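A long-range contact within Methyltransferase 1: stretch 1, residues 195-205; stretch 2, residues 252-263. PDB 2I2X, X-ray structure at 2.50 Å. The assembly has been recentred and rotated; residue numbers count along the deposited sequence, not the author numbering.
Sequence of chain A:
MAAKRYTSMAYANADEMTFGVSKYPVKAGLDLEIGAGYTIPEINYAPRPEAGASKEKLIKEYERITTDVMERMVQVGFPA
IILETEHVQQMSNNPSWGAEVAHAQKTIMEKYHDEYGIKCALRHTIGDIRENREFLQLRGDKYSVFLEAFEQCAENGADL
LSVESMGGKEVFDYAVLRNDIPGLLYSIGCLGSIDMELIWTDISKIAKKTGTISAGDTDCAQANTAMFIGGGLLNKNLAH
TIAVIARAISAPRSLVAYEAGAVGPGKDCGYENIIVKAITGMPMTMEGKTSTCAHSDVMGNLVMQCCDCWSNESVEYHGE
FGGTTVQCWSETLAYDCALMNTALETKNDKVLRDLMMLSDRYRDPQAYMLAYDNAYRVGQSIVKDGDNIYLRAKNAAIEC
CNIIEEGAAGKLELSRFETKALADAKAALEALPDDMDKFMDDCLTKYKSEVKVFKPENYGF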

# COMPACT_ATOMS: atom_id res chain seq x y z
N ASP A 195 -16.89 -27.87 -15.76
CA ASP A 195 -16.77 -26.64 -16.55
C ASP A 195 -15.30 -26.34 -16.83
O ASP A 195 -14.96 -25.89 -17.93
CB ASP A 195 -17.46 -25.46 -15.86
CG ASP A 195 -17.42 -24.19 -16.69
OD1 ASP A 195 -18.12 -24.08 -17.74
OD2 ASP A 195 -16.67 -23.26 -16.28
N MET A 196 -14.44 -26.63 -15.85
CA MET A 196 -13.03 -26.37 -15.98
C MET A 196 -12.46 -27.13 -17.17
O MET A 196 -11.67 -26.60 -17.94
CB MET A 196 -12.28 -26.77 -14.72
CG MET A 196 -12.43 -25.83 -13.56
SD MET A 196 -11.51 -24.31 -13.78
CE MET A 196 -9.81 -24.88 -13.74
N GLU A 197 -12.87 -28.39 -17.33
CA GLU A 197 -12.38 -29.16 -18.46
C GLU A 197 -12.81 -28.64 -19.85
O GLU A 197 -12.03 -28.69 -20.78
CB GLU A 197 -12.68 -30.63 -18.32
CG GLU A 197 -12.09 -31.44 -19.47
CD GLU A 197 -12.73 -32.78 -19.66
OE1 GLU A 197 -12.11 -33.59 -20.37
OE2 GLU A 197 -13.83 -33.02 -19.08
N LEU A 198 -14.03 -28.12 -19.96
CA LEU A 198 -14.53 -27.54 -21.21
C LEU A 198 -13.63 -26.39 -21.60
O LEU A 198 -12.93 -26.41 -22.62
CB LEU A 198 -15.95 -27.00 -21.02
CG LEU A 198 -17.02 -26.86 -22.13
CD1 LEU A 198 -17.78 -25.55 -21.94
CD2 LEU A 198 -16.51 -26.96 -23.56
N ILE A 199 -13.61 -25.37 -20.75
CA ILE A 199 -12.94 -24.12 -21.08
C ILE A 199 -11.42 -24.25 -21.25
O ILE A 199 -10.85 -23.67 -22.18
CB ILE A 199 -13.32 -23.02 -20.09
CG1 ILE A 199 -12.86 -23.40 -18.67
CG2 ILE A 199 -14.83 -22.82 -20.12
CD1 ILE A 199 -13.08 -22.32 -17.67
N TRP A 200 -10.77 -25.04 -20.40
CA TRP A 200 -9.31 -25.13 -20.47
C TRP A 200 -8.78 -25.92 -21.68
O TRP A 200 -7.66 -25.70 -22.13
CB TRP A 200 -8.69 -25.54 -19.12
CG TRP A 200 -8.71 -24.31 -18.20
CD1 TRP A 200 -9.61 -24.04 -17.19
CD2 TRP A 200 -7.85 -23.16 -18.29
NE1 TRP A 200 -9.35 -22.80 -16.64
CE2 TRP A 200 -8.28 -22.24 -17.30
CE3 TRP A 200 -6.75 -22.83 -19.09
CZ2 TRP A 200 -7.64 -21.01 -17.09
CZ3 TRP A 200 -6.10 -21.60 -18.88
CH2 TRP A 200 -6.55 -20.71 -17.89
N THR A 201 -9.61 -26.82 -22.22
CA THR A 201 -9.28 -27.51 -23.44
C THR A 201 -9.25 -26.49 -24.56
O THR A 201 -8.30 -26.44 -25.34
CB THR A 201 -10.33 -28.58 -23.71
OG1 THR A 201 -10.26 -29.55 -22.65
CG2 THR A 201 -10.10 -29.26 -25.10
N ASP A 202 -10.27 -25.67 -24.65
CA ASP A 202 -10.29 -24.64 -25.65
C ASP A 202 -9.21 -23.58 -25.42
O ASP A 202 -8.56 -23.17 -26.40
CB ASP A 202 -11.66 -24.00 -25.69
CG ASP A 202 -12.72 -24.93 -26.23
OD1 ASP A 202 -12.39 -25.88 -27.00
OD2 ASP A 202 -13.89 -24.70 -25.88
N ILE A 203 -9.02 -23.14 -24.16
CA ILE A 203 -8.01 -22.09 -23.88
C ILE A 203 -6.62 -22.52 -24.31
O ILE A 203 -5.93 -21.78 -25.00
CB ILE A 203 -8.01 -21.59 -22.42
CG1 ILE A 203 -9.29 -20.79 -22.15
CG2 ILE A 203 -6.81 -20.68 -22.20
CD1 ILE A 203 -9.80 -20.83 -20.70
N SER A 204 -6.24 -23.74 -23.96
CA SER A 204 -4.94 -24.32 -24.33
C SER A 204 -4.73 -24.44 -25.84
O SER A 204 -3.66 -24.08 -26.37
CB SER A 204 -4.80 -25.68 -23.67
OG SER A 204 -4.83 -25.53 -22.25
N LYS A 205 -5.75 -24.94 -26.54
CA LYS A 205 -5.77 -24.95 -28.01
C LYS A 205 -5.39 -23.56 -28.58
O LYS A 205 -4.54 -23.43 -29.49
CB LYS A 205 -7.17 -25.36 -28.45
CG LYS A 205 -7.21 -26.27 -29.61
CD LYS A 205 -8.19 -27.43 -29.35
CE LYS A 205 -9.64 -27.11 -29.77
NZ LYS A 205 -10.50 -28.35 -29.69
N PRO A 252 -8.60 -29.95 -6.24
CA PRO A 252 -8.83 -30.77 -7.47
C PRO A 252 -9.69 -30.09 -8.54
O PRO A 252 -9.54 -30.39 -9.73
CB PRO A 252 -9.50 -32.05 -6.96
CG PRO A 252 -10.06 -31.69 -5.62
CD PRO A 252 -9.24 -30.54 -5.04
N ARG A 253 -10.58 -29.18 -8.16
CA ARG A 253 -11.24 -28.37 -9.17
C ARG A 253 -10.22 -27.57 -10.00
O ARG A 253 -10.23 -27.65 -11.24
CB ARG A 253 -12.29 -27.44 -8.55
CG ARG A 253 -12.88 -26.37 -9.54
CD ARG A 253 -12.01 -25.09 -9.59
NE ARG A 253 -12.65 -23.97 -10.27
CZ ARG A 253 -12.01 -22.90 -10.74
NH1 ARG A 253 -10.69 -22.82 -10.63
NH2 ARG A 253 -12.68 -21.92 -11.36
N SER A 254 -9.32 -26.84 -9.33
CA SER A 254 -8.37 -25.99 -10.04
C SER A 254 -7.32 -26.82 -10.76
O SER A 254 -6.82 -26.43 -11.81
CB SER A 254 -7.74 -24.96 -9.11
OG SER A 254 -8.73 -24.03 -8.64
N LEU A 255 -7.02 -28.00 -10.22
CA LEU A 255 -6.11 -28.93 -10.87
C LEU A 255 -6.49 -29.25 -12.33
O LEU A 255 -5.62 -29.55 -13.14
CB LEU A 255 -6.01 -30.21 -10.05
CG LEU A 255 -5.17 -31.35 -10.62
CD1 LEU A 255 -3.70 -31.00 -10.67
CD2 LEU A 255 -5.36 -32.65 -9.85
N VAL A 256 -7.78 -29.18 -12.66
CA VAL A 256 -8.29 -29.54 -13.99
C VAL A 256 -7.66 -28.73 -15.13
O VAL A 256 -7.34 -29.29 -16.19
CB VAL A 256 -9.88 -29.49 -14.07
CG1 VAL A 256 -10.36 -29.69 -15.48
CG2 VAL A 256 -10.52 -30.52 -13.15
N ALA A 257 -7.49 -27.43 -14.92
CA ALA A 257 -6.82 -26.56 -15.89
C ALA A 257 -5.52 -27.20 -16.43
O ALA A 257 -5.26 -27.19 -17.64
CB ALA A 257 -6.54 -25.21 -15.26
N TYR A 258 -4.74 -27.77 -15.52
CA TYR A 258 -3.42 -28.32 -15.84
C TYR A 258 -3.58 -29.68 -16.54
O TYR A 258 -2.94 -29.95 -17.57
CB TYR A 258 -2.52 -28.34 -14.57
CG TYR A 258 -2.55 -26.95 -13.96
CD1 TYR A 258 -1.81 -25.89 -14.52
CD2 TYR A 258 -3.43 -26.66 -12.93
CE1 TYR A 258 -1.91 -24.59 -14.02
CE2 TYR A 258 -3.55 -25.39 -12.43
CZ TYR A 258 -2.79 -24.35 -12.97
OH TYR A 258 -2.93 -23.09 -12.43
N GLU A 259 -4.49 -30.49 -16.01
CA GLU A 259 -4.87 -31.75 -16.65
C GLU A 259 -5.26 -31.47 -18.08
O GLU A 259 -4.92 -32.23 -18.97
CB GLU A 259 -6.01 -32.41 -15.86
CG GLU A 259 -5.48 -33.09 -14.62
CD GLU A 259 -6.52 -33.59 -13.65
OE1 GLU A 259 -7.68 -33.09 -13.68
OE2 GLU A 259 -6.17 -34.47 -12.83
N ALA A 260 -5.92 -30.34 -18.31
CA ALA A 260 -6.49 -30.05 -19.61
C ALA A 260 -5.60 -29.18 -20.44
O ALA A 260 -6.03 -28.61 -21.44
CB ALA A 260 -7.88 -29.42 -19.47
N GLY A 261 -4.36 -29.01 -20.02
CA GLY A 261 -3.40 -28.38 -20.90
C GLY A 261 -2.71 -27.12 -20.45
O GLY A 261 -1.77 -26.72 -21.13
N ALA A 262 -3.13 -26.51 -19.35
CA ALA A 262 -2.39 -25.34 -18.82
C ALA A 262 -1.08 -25.82 -18.22
O ALA A 262 -0.96 -26.98 -17.89
CB ALA A 262 -3.22 -24.53 -17.78
N VAL A 263 -0.10 -24.92 -18.07
CA VAL A 263 1.26 -25.28 -17.67
C VAL A 263 1.73 -24.39 -16.53
O VAL A 263 2.84 -24.56 -15.99
CB VAL A 263 2.26 -25.15 -18.88
CG1 VAL A 263 1.91 -26.14 -20.02
CG2 VAL A 263 2.31 -23.72 -19.41

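How do the two stretches lie against each other? Residues 195-205 are helical throughout, and they run beside the helix 252-259 in nearly the same direction, at 26° between axes that approach to 8.4 Å. Contact continues past that helix into the loop beginning at Ala-260. The backbones come close along the whole seam, with CA of Trp-200 5.4 Å from CA of Ala-257 and CA of Thr-201 5.4 Å from CA of Ala-260. Alanines and a glycine line much of the second stretch's side where the backbones are closest, and no hydrogen bond crosses between the two, so the fit rests on packing.

Which bump fills a hollow in the other stretch? Met-196 does, burying more surface than any other residue here. Its side chain, m at all three chi angles, is a knob set among Arg-253, Ser-254, Val-256 and Ala-257. Its CB lies 3.6 Å from CG1 of Val-256, while CE reaches 3.6 Å from CB of Ala-257. The sulfur sits over one face of the guanidinium, SD of Met-196 being 3.4 Å from CZ of Arg-253. That group is held in part by its own stretch, through a hydrogen bond from NH1 of Arg-253 to OG of Ser-254 (3.0 Å). Val-256 answers with a bump of its own: its CG1 also touches the backbone N of Glu-197 at 3.4 Å.

What does the Trp-200 ring rest on? Ala-257 lies over one face of it, its methyl above the five-membered ring. CB of Ala-257 stands 3.7 Å from the centroid of that ring, only 6° off the ring normal, a CH-pi contact of nearly ideal placement. The ring also approaches the alanine's backbone, with CG of Trp-200 3.7 Å from CA of Ala-257. Farther along, CB of Trp-200 meets CB of Ala-260 at 4.0 Å, and CE3 of Trp-200 lies 4.1 Å from CB of Ala-262.

Why is there room for Ser-204 at the far end? Gly-261 leaves the space. OG of Ser-204 comes within 3.2 Å of C of Gly-261, and a CB on that glycine would lie just 2.6 Å from the same OG, a clash. The glycine's phi/psi of 122/-10 would also jam a CB against the preceding carbonyl oxygen. Ser-204 does not hydrogen-bond across the gap; its OG donates instead to O of Trp-200 at 2.8 Å, one turn back in its own helix. The close approach is therefore a matter of shape, a hydroxyl tucked against bare backbone.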